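PDB 6OBT: borrelidin polyketide synthase, type I from Streptomyces parvulus, which probably dehydrates the beta-hydroxyacyl chain held during borrelidin assembly to an alpha,beta-unsaturated one, acting as a dehydratase domain of the synthase. Local coordinates for residues D222-G225 and L226-G229; A284-E287 and S288-V292. All blocks are in the same frame, centred on the assembly; numbering follows the deposited sequence.

How the interactions relate
Following the chain from the N terminus, interaction 1 comes first: residues 222-229 form the last bend of the loop after strand 208-214 and the start of helix 228-236, so this contact closes the loop at the helix N terminus. Interaction 2 follows in series, neither nested in the first nor crossing it; residues 284-292 close the hairpin between strands 281-286 and 291-301. Their centres are about 16 Å apart and their nearest atoms about 5 Å, without touching. Interaction 1 is buried and ties the helix start to helix 83-97 and the loops around Ala43 and Trp69. Interaction 2 lies farther from the chain centre, at one end of the antiparallel strands.

Interaction 1. Residues D222-G225 and L226-G229; sequences DAYG and LHPG
The imidazole of His227 turns an edge toward the face of the Tyr224 ring, a tilted edge-to-face pair with planes at 55° and centroids 5.0 Å apart. Its nearest carbon, His227 CD2, comes to 3.9 Å from Tyr224 CD2. On one face of the imidazole, Pro228 CD sits near the rim, and Gly229 CA lies in plane at the ring edge. Pro228 CD also touches the tyrosine, 3.5 Å from Tyr224 CD1, with the two side chains crossing at about a right angle. His227 is the N-cap of helix 228-236, probably the second of the two central helices of the double-hotdog fold, the one that carries the catalytic aspartate in related polyketide dehydratases. With CG anti to the backbone N (chi1 -167°), the ring swings forward along the chain, and Gly229 N donates to His227 ND1 at 3.1 Å, an almost straight bond of 159° coming slightly out of the ring plane. Further rings pack around the pair: Trp69 meets His227, while Phe44 and His42 meet Tyr224. At the bend between the two aromatic residues, the carboxylate of Glu88 on helix 83-97 accepts from both Gly225 N and Leu226 N, one oxygen for each.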
ATOM      1  N   ASP A 222     -14.480  -0.351 -19.579  1.00 47.51           N
ATOM      2  CA  ASP A 222     -15.090  -0.810 -18.335  1.00 52.68           C
ATOM      3  C   ASP A 222     -14.336  -0.307 -17.108  1.00 52.60           C
ATOM      4  O   ASP A 222     -14.955   0.071 -16.107  1.00 56.46           O
ATOM      5  CB  ASP A 222     -15.173  -2.337 -18.327  1.00 57.48           C
ATOM      6  CG  ASP A 222     -16.421  -2.852 -19.009  1.00 68.06           C
ATOM      7  OD1 ASP A 222     -17.404  -2.088 -19.105  1.00 71.43           O
ATOM      8  OD2 ASP A 222     -16.421  -4.018 -19.450  1.00 74.76           O
ATOM      9  N   ALA A 223     -13.003  -0.282 -17.159  1.00 46.24           N
ATOM     10  CA  ALA A 223     -12.229   0.011 -15.956  1.00 49.56           C
ATOM     11  C   ALA A 223     -11.744   1.457 -15.906  1.00 46.11           C
ATOM     12  O   ALA A 223     -10.733   1.749 -15.256  1.00 38.20           O
ATOM     13  CB  ALA A 223     -11.051  -0.955 -15.834  1.00 49.63           C
ATOM     14  N   TYR A 224     -12.451   2.366 -16.565  1.00 39.92           N
ATOM     15  CA  TYR A 224     -12.110   3.779 -16.567  1.00 37.03           C
ATOM     16  C   TYR A 224     -13.344   4.596 -16.212  1.00 38.76           C
ATOM     17  O   TYR A 224     -14.477   4.149 -16.383  1.00 36.80           O
ATOM     18  CB  TYR A 224     -11.562   4.209 -17.930  1.00 35.19           C
ATOM     19  CG  TYR A 224     -10.298   3.480 -18.303  1.00 33.97           C
ATOM     20  CD1 TYR A 224      -9.065   3.962 -17.898  1.00 33.02           C
ATOM     21  CD2 TYR A 224     -10.335   2.323 -19.074  1.00 32.41           C
ATOM     22  CE1 TYR A 224      -7.897   3.311 -18.223  1.00 32.96           C
ATOM     23  CE2 TYR A 224      -9.157   1.657 -19.420  1.00 38.58           C
ATOM     24  CZ  TYR A 224      -7.943   2.160 -18.986  1.00 40.41           C
ATOM     25  OH  TYR A 224      -6.758   1.517 -19.305  1.00 41.96           O
ATOM     26  N   GLY A 225     -13.111   5.796 -15.690  1.00 33.67           N
ATOM     27  CA  GLY A 225     -14.191   6.737 -15.511  1.00 32.25           C
ATOM     28  C   GLY A 225     -14.482   7.321 -16.887  1.00 33.05           C
ATOM     29  O   GLY A 225     -15.563   7.103 -17.453  1.00 35.04           O
ATOM     30  N   LEU A 226     -13.499   8.032 -17.436  1.00 31.67           N
ATOM     31  CA  LEU A 226     -13.498   8.489 -18.827  1.00 30.70           C
ATOM     32  C   LEU A 226     -12.210   8.022 -19.479  1.00 34.79           C
ATOM     33  O   LEU A 226     -11.119   8.442 -19.067  1.00 38.18           O
ATOM     34  CB  LEU A 226     -13.624  10.014 -18.918  1.00 36.39           C
ATOM     35  CG  LEU A 226     -13.670  10.596 -20.340  1.00 41.64           C
ATOM     36  CD1 LEU A 226     -14.893  10.061 -21.073  1.00 40.28           C
ATOM     37  CD2 LEU A 226     -13.692  12.108 -20.305  1.00 36.55           C
ATOM     38  N   HIS A 227     -12.328   7.147 -20.484  1.00 36.01           N
ATOM     39  CA  HIS A 227     -11.144   6.561 -21.113  1.00 32.20           C
ATOM     40  C   HIS A 227     -10.137   7.647 -21.492  1.00 37.95           C
ATOM     41  O   HIS A 227     -10.519   8.650 -22.123  1.00 35.21           O
ATOM     42  CB  HIS A 227     -11.531   5.778 -22.371  1.00 37.95           C
ATOM     43  CG  HIS A 227     -10.444   4.894 -22.897  1.00 39.22           C
ATOM     44  ND1 HIS A 227      -9.394   5.372 -23.655  1.00 38.76           N
ATOM     45  CD2 HIS A 227     -10.249   3.558 -22.780  1.00 38.05           C
ATOM     46  CE1 HIS A 227      -8.592   4.368 -23.971  1.00 40.23           C
ATOM     47  NE2 HIS A 227      -9.088   3.255 -23.454  1.00 36.82           N
ATOM     48  N   PRO A 228      -8.849   7.473 -21.164  1.00 34.01           N
ATOM     49  CA  PRO A 228      -7.855   8.525 -21.463  1.00 31.70           C
ATOM     50  C   PRO A 228      -7.821   8.998 -22.906  1.00 37.90           C
ATOM     51  O   PRO A 228      -7.535  10.179 -23.151  1.00 40.61           O
ATOM     52  CB  PRO A 228      -6.533   7.856 -21.054  1.00 37.44           C
ATOM     53  CG  PRO A 228      -6.934   6.977 -19.902  1.00 38.87           C
ATOM     54  CD  PRO A 228      -8.303   6.438 -20.262  1.00 36.18           C
ATOM     55  N   GLY A 229      -8.063   8.114 -23.875  1.00 35.77           N
ATOM     56  CA  GLY A 229      -7.974   8.545 -25.262  1.00 39.33           C
ATOM     57  C   GLY A 229      -9.089   9.497 -25.631  1.00 42.10           C
ATOM     58  O   GLY A 229      -8.902  10.406 -26.452  1.00 39.57           O
TER

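Interaction 2. Residues A284-E287 and S288-V292; sequences AWDE and SGLPV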
ATOM      1  N   ALA A 284     -18.831  18.744 -21.591  1.00 39.14           N
ATOM      2  CA  ALA A 284     -19.072  17.601 -22.461  1.00 44.29           C
ATOM      3  C   ALA A 284     -20.353  16.884 -22.061  1.00 38.46           C
ATOM      4  O   ALA A 284     -20.632  16.710 -20.873  1.00 37.77           O
ATOM      5  CB  ALA A 284     -17.916  16.618 -22.428  1.00 40.26           C
ATOM      6  N   TRP A 285     -21.130  16.475 -23.068  1.00 38.66           N
ATOM      7  CA  TRP A 285     -22.353  15.693 -22.900  1.00 37.61           C
ATOM      8  C   TRP A 285     -22.217  14.398 -23.695  1.00 37.86           C
ATOM      9  O   TRP A 285     -21.366  14.289 -24.581  1.00 41.28           O
ATOM     10  CB  TRP A 285     -23.596  16.466 -23.384  1.00 38.28           C
ATOM     11  CG  TRP A 285     -23.825  17.789 -22.701  1.00 42.83           C
ATOM     12  CD1 TRP A 285     -24.661  18.030 -21.658  1.00 44.92           C
ATOM     13  CD2 TRP A 285     -23.210  19.048 -23.019  1.00 43.06           C
ATOM     14  NE1 TRP A 285     -24.612  19.357 -21.299  1.00 44.85           N
ATOM     15  CE2 TRP A 285     -23.715  20.000 -22.110  1.00 43.91           C
ATOM     16  CE3 TRP A 285     -22.275  19.459 -23.975  1.00 48.65           C
ATOM     17  CZ2 TRP A 285     -23.340  21.344 -22.145  1.00 52.03           C
ATOM     18  CZ3 TRP A 285     -21.890  20.795 -23.997  1.00 49.68           C
ATOM     19  CH2 TRP A 285     -22.435  21.723 -23.099  1.00 50.97           C
ATOM     20  N   ASP A 286     -23.049  13.400 -23.386  1.00 37.06           N
ATOM     21  CA  ASP A 286     -23.081  12.233 -24.262  1.00 39.84           C
ATOM     22  C   ASP A 286     -23.978  12.495 -25.482  1.00 43.43           C
ATOM     23  O   ASP A 286     -24.541  13.579 -25.657  1.00 43.73           O
ATOM     24  CB  ASP A 286     -23.516  10.984 -23.495  1.00 43.48           C
ATOM     25  CG  ASP A 286     -24.952  11.044 -22.996  1.00 52.01           C
ATOM     26  OD1 ASP A 286     -25.705  11.985 -23.325  1.00 51.14           O
ATOM     27  OD2 ASP A 286     -25.324  10.129 -22.226  1.00 54.34           O
ATOM     28  N   GLU A 287     -24.121  11.469 -26.329  1.00 47.26           N
ATOM     29  CA  GLU A 287     -24.873  11.602 -27.574  1.00 53.46           C
ATOM     30  C   GLU A 287     -26.340  11.951 -27.335  1.00 57.01           C
ATOM     31  O   GLU A 287     -27.013  12.405 -28.265  1.00 62.63           O
ATOM     32  CB  GLU A 287     -24.773  10.306 -28.382  1.00 56.00           C
ATOM     33  CG  GLU A 287     -23.514  10.186 -29.220  1.00 62.53           C
ATOM     34  CD  GLU A 287     -23.650   9.176 -30.344  1.00 75.45           C
ATOM     35  OE1 GLU A 287     -24.777   8.691 -30.579  1.00 82.56           O
ATOM     36  OE2 GLU A 287     -22.627   8.865 -30.994  1.00 80.33           O
ATOM     37  N   SER A 288     -26.844  11.763 -26.118  1.00 53.74           N
ATOM     38  CA  SER A 288     -28.219  12.090 -25.783  1.00 59.14           C
ATOM     39  C   SER A 288     -28.336  13.378 -24.980  1.00 52.50           C
ATOM     40  O   SER A 288     -29.415  13.678 -24.459  1.00 52.52           O
ATOM     41  CB  SER A 288     -28.855  10.931 -25.015  1.00 64.32           C
ATOM     42  OG  SER A 288     -27.992  10.497 -23.981  1.00 73.45           O
ATOM     43  N   GLY A 289     -27.247  14.124 -24.839  1.00 43.44           N
ATOM     44  CA  GLY A 289     -27.275  15.390 -24.143  1.00 48.60           C
ATOM     45  C   GLY A 289     -27.154  15.289 -22.643  1.00 46.17           C
ATOM     46  O   GLY A 289     -27.315  16.301 -21.953  1.00 46.67           O
ATOM     47  N   LEU A 290     -26.902  14.117 -22.116  1.00 50.57           N
ATOM     48  CA  LEU A 290     -26.768  14.055 -20.669  1.00 44.31           C
ATOM     49  C   LEU A 290     -25.356  14.468 -20.269  1.00 38.48           C
ATOM     50  O   LEU A 290     -24.402  14.164 -20.983  1.00 37.65           O
ATOM     51  CB  LEU A 290     -27.056  12.653 -20.172  1.00 50.81           C
ATOM     52  CG  LEU A 290     -28.498  12.198 -20.358  1.00 53.19           C
ATOM     53  CD1 LEU A 290     -28.692  10.884 -19.629  1.00 52.51           C
ATOM     54  CD2 LEU A 290     -29.503  13.267 -19.882  1.00 51.90           C
ATOM     55  N   PRO A 291     -25.194  15.178 -19.152  1.00 33.75           N
ATOM     56  CA  PRO A 291     -23.867  15.697 -18.808  1.00 34.57           C
ATOM     57  C   PRO A 291     -22.889  14.556 -18.546  1.00 34.47           C
ATOM     58  O   PRO A 291     -23.271  13.480 -18.077  1.00 32.30           O
ATOM     59  CB  PRO A 291     -24.137  16.523 -17.540  1.00 36.29           C
ATOM     60  CG  PRO A 291     -25.567  16.879 -17.630  1.00 41.46           C
ATOM     61  CD  PRO A 291     -26.236  15.693 -18.249  1.00 37.62           C
ATOM     62  N   VAL A 292     -21.623  14.783 -18.916  1.00 36.90           N
ATOM     63  CA  VAL A 292     -20.553  13.805 -18.708  1.00 35.43           C
ATOM     64  C   VAL A 292     -19.385  14.466 -17.981  1.00 36.29           C
ATOM     65  O   VAL A 292     -18.876  13.933 -16.989  1.00 34.14           O
ATOM     66  CB  VAL A 292     -20.063  13.182 -20.036  1.00 35.35           C
ATOM     67  CG1 VAL A 292     -18.876  12.198 -19.779  1.00 29.19           C
ATOM     68  CG2 VAL A 292     -21.192  12.483 -20.785  1.00 37.00           C
TER
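Asp286 OD1 takes a hydrogen bond from Leu290 N at 2.7 Å and another from the hydroxyl of Ser288, OG to Asp286 OD1 being 2.8 Å. The two donors reach this oxygen from opposite faces of the carboxylate plane, and Ser288 N adds a weak third bond. The aspartate can turn back over the loop because its CG stands between the backbone N and the carbonyl carbon (chi1 66°). Its main chain is used as well: Gly289 N donates to Asp286 O at 2.9 Å, closing the type I turn Asp286-Gly289, and Asp286 N donates to Leu290 O at 2.9 Å. Together these bonds make a beta hairpin with a type I turn and a G1 bulge. Gly289 holds the bulge position with a positive phi of 83°, a backbone shape that suits glycine. Beyond the turn, Trp285 and Pro291 form a non-hydrogen-bonded antiparallel pair, followed by the bond from Val292 N to Ala284 O. Leu290 O also receives a CH···O contact, 3.2 Å from Trp285 CA. The indole meets the returning chain with its CD1 corner, Trp285 CD1 lying 3.2 Å from Gly289 O, and its six-membered ring points away from that chain, while its NE1 bonds to Glu163 O. Val292 packs back on the first strand, its CG2 3.3 Å from Asp286 N, and also touches Leu271 of strand 270-276. The Glu287 side chain leads away from the turn, and its OE2 is hydrogen-bonded to Ser270 OG.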